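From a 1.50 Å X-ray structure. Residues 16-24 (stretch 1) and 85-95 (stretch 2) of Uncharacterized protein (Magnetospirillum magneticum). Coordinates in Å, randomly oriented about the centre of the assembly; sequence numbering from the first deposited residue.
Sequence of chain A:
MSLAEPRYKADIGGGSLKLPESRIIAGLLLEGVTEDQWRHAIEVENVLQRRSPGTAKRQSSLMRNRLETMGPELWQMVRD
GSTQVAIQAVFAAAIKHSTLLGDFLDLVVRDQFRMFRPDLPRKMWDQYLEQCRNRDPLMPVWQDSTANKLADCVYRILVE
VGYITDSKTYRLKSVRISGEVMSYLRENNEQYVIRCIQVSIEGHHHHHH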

ATOM      1  N   SER A  16      -7.224   0.597   2.952  1.00 18.19           N
ATOM      2  CA  SER A  16      -6.360  -0.516   2.569  1.00 17.73           C
ATOM      3  C   SER A  16      -6.260  -0.520   1.051  1.00 17.27           C
ATOM      4  O   SER A  16      -6.568   0.504   0.437  1.00 18.52           O
ATOM      5  N   LEU A  17      -5.855  -1.650   0.443  1.00 16.58           N
ATOM      6  CA  LEU A  17      -5.510  -1.567  -0.974  1.00 15.92           C
ATOM      7  C   LEU A  17      -6.730  -1.336  -1.889  1.00 17.32           C
ATOM      8  O   LEU A  17      -6.658  -0.557  -2.829  1.00 18.03           O
ATOM      9  N   LYS A  18      -7.825  -2.010  -1.582  1.00 17.10           N
ATOM     10  CA  LYS A  18      -9.088  -1.858  -2.278  1.00 18.33           C
ATOM     11  C   LYS A  18      -8.917  -1.944  -3.779  1.00 18.49           C
ATOM     12  O   LYS A  18      -9.050  -0.964  -4.505  1.00 17.96           O
ATOM     13  N   LEU A  19      -8.647  -3.153  -4.246  1.00 17.54           N
ATOM     14  CA  LEU A  19      -8.344  -3.353  -5.668  1.00 17.49           C
ATOM     15  C   LEU A  19      -9.440  -2.895  -6.632  1.00 17.96           C
ATOM     16  O   LEU A  19      -9.129  -2.172  -7.619  1.00 15.63           O
ATOM     17  N   PRO A  20     -10.708  -3.309  -6.383  1.00 17.57           N
ATOM     18  CA  PRO A  20     -11.707  -2.904  -7.361  1.00 17.17           C
ATOM     19  C   PRO A  20     -11.738  -1.377  -7.597  1.00 16.71           C
ATOM     20  O   PRO A  20     -11.773  -0.886  -8.754  1.00 17.13           O
ATOM     21  N   GLU A  21     -11.757  -0.618  -6.517  1.00 17.45           N
ATOM     22  CA  GLU A  21     -11.760   0.829  -6.643  1.00 16.75           C
ATOM     23  C   GLU A  21     -10.477   1.308  -7.306  1.00 16.34           C
ATOM     24  O   GLU A  21     -10.484   2.247  -8.098  1.00 16.43           O
ATOM     25  N   SER A  22      -9.368   0.663  -6.983  1.00 14.90           N
ATOM     26  CA  SER A  22      -8.091   1.105  -7.493  1.00 15.29           C
ATOM     27  C   SER A  22      -8.038   0.893  -9.012  1.00 15.07           C
ATOM     28  O   SER A  22      -7.395   1.658  -9.726  1.00 15.64           O
ATOM     29  N   ARG A  23      -8.698  -0.166  -9.497  1.00 15.93           N
ATOM     30  CA  ARG A  23      -8.739  -0.447 -10.940  1.00 17.59           C
ATOM     31  C   ARG A  23      -9.452   0.662 -11.686  1.00 18.34           C
ATOM     32  O   ARG A  23      -9.095   1.004 -12.808  1.00 18.82           O
ATOM     33  N   ILE A  24     -10.464   1.235 -11.046  1.00 18.55           N
ATOM     34  CA  ILE A  24     -11.277   2.247 -11.697  1.00 19.95           C
ATOM     35  C   ILE A  24     -10.440   3.519 -11.758  1.00 18.61           C
ATOM     36  O   ILE A  24     -10.414   4.200 -12.782  1.00 19.91           O
ATOM     37  N   VAL A  85      -1.620 -10.068  -9.655  1.00 23.83           N
ATOM     38  CA  VAL A  85      -0.701  -9.110 -10.248  1.00 22.30           C
ATOM     39  C   VAL A  85      -1.145  -7.682  -9.873  1.00 20.92           C
ATOM     40  O   VAL A  85      -0.335  -6.873  -9.418  1.00 19.10           O
ATOM     41  N   ALA A  86      -2.428  -7.385 -10.083  1.00 18.51           N
ATOM     42  CA  ALA A  86      -2.966  -6.045  -9.819  1.00 17.77           C
ATOM     43  C   ALA A  86      -2.840  -5.675  -8.342  1.00 18.94           C
ATOM     44  O   ALA A  86      -2.437  -4.547  -8.007  1.00 17.74           O
ATOM     45  N   ILE A  87      -3.169  -6.599  -7.445  1.00 19.00           N
ATOM     46  CA  ILE A  87      -3.110  -6.243  -6.014  1.00 18.79           C
ATOM     47  C   ILE A  87      -1.666  -5.951  -5.582  1.00 18.74           C
ATOM     48  O   ILE A  87      -1.431  -5.020  -4.824  1.00 18.98           O
ATOM     49  N   GLN A  88      -0.717  -6.686  -6.129  1.00 17.84           N
ATOM     50  CA  GLN A  88       0.677  -6.486  -5.795  1.00 16.79           C
ATOM     51  C   GLN A  88       1.214  -5.152  -6.314  1.00 17.02           C
ATOM     52  O   GLN A  88       2.102  -4.560  -5.718  1.00 15.60           O
ATOM     53  N   ALA A  89       0.718  -4.735  -7.462  1.00 18.25           N
ATOM     54  CA  ALA A  89       1.091  -3.446  -8.037  1.00 16.29           C
ATOM     55  C   ALA A  89       0.517  -2.360  -7.137  1.00 14.86           C
ATOM     56  O   ALA A  89       1.196  -1.350  -6.795  1.00 15.56           O
ATOM     57  N   VAL A  90      -0.729  -2.563  -6.694  1.00 14.32           N
ATOM     58  CA  VAL A  90      -1.280  -1.585  -5.750  1.00 13.66           C
ATOM     59  C   VAL A  90      -0.439  -1.573  -4.448  1.00 14.90           C
ATOM     60  O   VAL A  90      -0.159  -0.489  -3.866  1.00 14.47           O
ATOM     61  N   PHE A  91      -0.019  -2.748  -3.998  1.00 15.19           N
ATOM     62  CA  PHE A  91       0.839  -2.873  -2.810  1.00 14.67           C
ATOM     63  C   PHE A  91       2.133  -2.080  -2.955  1.00 16.39           C
ATOM     64  O   PHE A  91       2.528  -1.344  -2.032  1.00 14.15           O
ATOM     65  N   ALA A  92       2.729  -2.093  -4.130  1.00 14.83           N
ATOM     66  CA  ALA A  92       4.010  -1.442  -4.337  1.00 14.24           C
ATOM     67  C   ALA A  92       3.759   0.050  -4.267  1.00 13.40           C
ATOM     68  O   ALA A  92       4.594   0.769  -3.714  1.00 15.68           O
ATOM     69  N   ALA A  93       2.666   0.493  -4.900  1.00 12.74           N
ATOM     70  CA  ALA A  93       2.289   1.890  -4.854  1.00 15.11           C
ATOM     71  C   ALA A  93       2.039   2.317  -3.425  1.00 14.84           C
ATOM     72  O   ALA A  93       2.432   3.431  -3.020  1.00 15.16           O
ATOM     73  N   ALA A  94       1.430   1.441  -2.626  1.00 13.85           N
ATOM     74  CA  ALA A  94       1.140   1.821  -1.213  1.00 13.50           C
ATOM     75  C   ALA A  94       2.441   1.956  -0.438  1.00 14.87           C
ATOM     76  O   ALA A  94       2.599   2.885   0.390  1.00 13.45           O
ATOM     77  N   ILE A  95       3.372   1.086  -0.696  1.00 14.20           N
ATOM     78  CA  ILE A  95       4.708   1.196  -0.088  1.00 14.33           C
ATOM     79  C   ILE A  95       5.432   2.475  -0.480  1.00 15.45           C
ATOM     80  O   ILE A  95       5.910   3.246   0.393  1.00 15.58           O
TER

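Leu-17 makes the largest contribution to this contact. It precedes helix 19-24, and its CA-to-CB bond points toward helix 85-95. Its chi1 is m and its chi2 t. CD1 lies 3.9 Å from Ile-87 CG1 and CD2 3.8 Å from Ala-94 CB. Both methyls come near Phe-91: CD1 is 4.1 Å from Phe-91 CB and CD2 4.2 Å from Phe-91 CA. Leu-17 therefore spans two turns of the second helix.

Leu-19 is the next largest. It also points toward the helix, with chi1 t and chi2 p. Its CD1 packs 3.7 Å from Ala-86 CB and 4.0 Å from Val-90 CG2, while its CB meets Ile-87 CD1 at 3.9 Å. The CA-to-CB bond of Ile-87 points sideways, but its end comes nearer; chi1 is t and chi2 lies between wells at 104°.

Val-90, chi1 t, points toward stretch 1 and touches both leucines. Its CG1 is 4.0 Å from Leu-17 CB and 3.8 Å from Leu-17 O, and also 3.9 Å from Ser-22 OG.

Arg-23 adds a smaller contact. Ala-86 CB sits over one face of its guanidinium, 3.5 Å from Arg-23 NH1. NH1 and NH2 find hydrogen-bond partners elsewhere in the structure. No hydrogen bond crosses between the stretches, so the contact rests on apolar packing.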

ATOM      1  CB  SER A  16      -6.874  -1.858   3.117  1.00 17.86           C
ATOM      2  OG  SER A  16      -8.202  -2.070   2.687  1.00 19.86           O
ATOM      3  CB  LEU A  17      -4.721  -2.789  -1.406  1.00 16.84           C
ATOM      4  CG  LEU A  17      -3.447  -2.958  -0.570  1.00 15.15           C
ATOM      5  CD1 LEU A  17      -2.709  -4.204  -1.078  1.00 17.08           C
ATOM      6  CD2 LEU A  17      -2.524  -1.766  -0.608  1.00 19.89           C
ATOM      7  CB  LYS A  18      -9.708  -0.535  -1.893  1.00 19.88           C
ATOM      8  CG  LYS A  18     -10.204  -0.506  -0.448  1.00 22.16           C
ATOM      9  CD  LYS A  18     -11.062   0.696  -0.230  1.00 26.21           C
ATOM     10  CE  LYS A  18     -11.675   0.646   1.127  1.00 27.83           C
ATOM     11  NZ  LYS A  18     -12.866  -0.211   1.134  1.00 28.72           N
ATOM     12  CB  LEU A  19      -7.963  -4.798  -5.954  1.00 17.64           C
ATOM     13  CG  LEU A  19      -7.671  -5.000  -7.426  1.00 18.45           C
ATOM     14  CD1 LEU A  19      -6.508  -4.144  -7.910  1.00 16.33           C
ATOM     15  CD2 LEU A  19      -7.407  -6.463  -7.676  1.00 19.44           C
ATOM     16  CB  PRO A  20     -13.019  -3.413  -6.745  1.00 18.32           C
ATOM     17  CG  PRO A  20     -12.578  -4.615  -5.916  1.00 16.67           C
ATOM     18  CD  PRO A  20     -11.292  -4.148  -5.310  1.00 16.25           C
ATOM     19  CB  GLU A  21     -11.851   1.487  -5.291  1.00 18.33           C
ATOM     20  CG  GLU A  21     -13.241   1.436  -4.677  1.00 18.90           C
ATOM     21  CD  GLU A  21     -13.459   0.224  -3.813  1.00 22.07           C
ATOM     22  OE1 GLU A  21     -12.708  -0.798  -3.971  1.00 20.38           O
ATOM     23  OE2 GLU A  21     -14.393   0.291  -2.976  1.00 24.33           O
ATOM     24  CB  SER A  22      -6.918   0.363  -6.811  1.00 15.95           C
ATOM     25  OG  SER A  22      -6.642   0.930  -5.529  1.00 17.92           O
ATOM     26  CB  ARG A  23      -9.491  -1.723 -11.216  1.00 16.55           C
ATOM     27  CG  ARG A  23      -8.816  -3.027 -10.684  1.00 17.14           C
ATOM     28  CD  ARG A  23      -9.285  -4.158 -11.558  1.00 20.22           C
ATOM     29  NE  ARG A  23      -8.909  -5.512 -11.144  1.00 18.75           N
ATOM     30  CZ  ARG A  23      -7.918  -6.221 -11.703  1.00 18.70           C
ATOM     31  NH1 ARG A  23      -7.146  -5.660 -12.619  1.00 18.04           N
ATOM     32  NH2 ARG A  23      -7.679  -7.483 -11.346  1.00 23.14           N
ATOM     33  CB  ILE A  24     -12.640   2.514 -10.990  1.00 21.74           C
ATOM     34  CG1 ILE A  24     -13.578   1.310 -11.206  1.00 22.29           C
ATOM     35  CG2 ILE A  24     -13.286   3.769 -11.568  1.00 19.33           C
ATOM     36  CD1 ILE A  24     -14.669   1.177 -10.187  1.00 28.15           C
ATOM     37  CB  VAL A  85      -0.524  -9.318 -11.793  1.00 22.21           C
ATOM     38  CG1 VAL A  85       0.322  -8.241 -12.378  1.00 25.36           C
ATOM     39  CG2 VAL A  85       0.108 -10.672 -12.094  1.00 21.65           C
ATOM     40  CB  ALA A  86      -4.443  -5.930 -10.337  1.00 17.08           C
ATOM     41  CB  ILE A  87      -3.741  -7.313  -5.115  1.00 19.19           C
ATOM     42  CG1 ILE A  87      -3.996  -6.751  -3.721  1.00 22.86           C
ATOM     43  CG2 ILE A  87      -2.893  -8.567  -5.108  1.00 21.36           C
ATOM     44  CD1 ILE A  87      -5.434  -6.422  -3.463  1.00 26.96           C
ATOM     45  CB  GLN A  88       1.495  -7.666  -6.348  1.00 17.09           C
ATOM     46  CG  GLN A  88       1.277  -8.930  -5.494  1.00 19.66           C
ATOM     47  CD  GLN A  88       2.020 -10.154  -6.005  1.00 20.06           C
ATOM     48  OE1 GLN A  88       2.723 -10.086  -7.010  1.00 24.04           O
ATOM     49  NE2 GLN A  88       1.888 -11.265  -5.289  1.00 21.08           N
ATOM     50  CB  ALA A  89       0.529  -3.314  -9.444  1.00 17.37           C
ATOM     51  CB  VAL A  90      -2.766  -1.829  -5.475  1.00 13.86           C
ATOM     52  CG1 VAL A  90      -3.233  -0.752  -4.497  1.00 12.19           C
ATOM     53  CG2 VAL A  90      -3.525  -1.742  -6.766  1.00 13.43           C
ATOM     54  CB  PHE A  91       1.090  -4.359  -2.529  1.00 15.71           C
ATOM     55  CG  PHE A  91       1.865  -4.669  -1.253  1.00 15.91           C
ATOM     56  CD1 PHE A  91       1.598  -4.070   0.001  1.00 12.25           C
ATOM     57  CD2 PHE A  91       2.853  -5.652  -1.308  1.00 16.21           C
ATOM     58  CE1 PHE A  91       2.350  -4.494   1.125  1.00 13.14           C
ATOM     59  CE2 PHE A  91       3.562  -6.040  -0.201  1.00 12.94           C
ATOM     60  CZ  PHE A  91       3.319  -5.484   1.019  1.00 15.77           C
ATOM     61  CB  ALA A  92       4.528  -1.790  -5.730  1.00 12.99           C
ATOM     62  CB  ALA A  93       1.081   2.140  -5.751  1.00 15.41           C
ATOM     63  CB  ALA A  94       0.230   0.863  -0.575  1.00 14.62           C
ATOM     64  CB  ILE A  95       5.564  -0.030  -0.368  1.00 15.08           C
ATOM     65  CG1 ILE A  95       4.921  -1.224   0.351  1.00 13.03           C
ATOM     66  CG2 ILE A  95       7.024   0.194   0.127  1.00 13.91           C
ATOM     67  CD1 ILE A  95       5.363  -2.565  -0.202  1.00 14.85           C
TER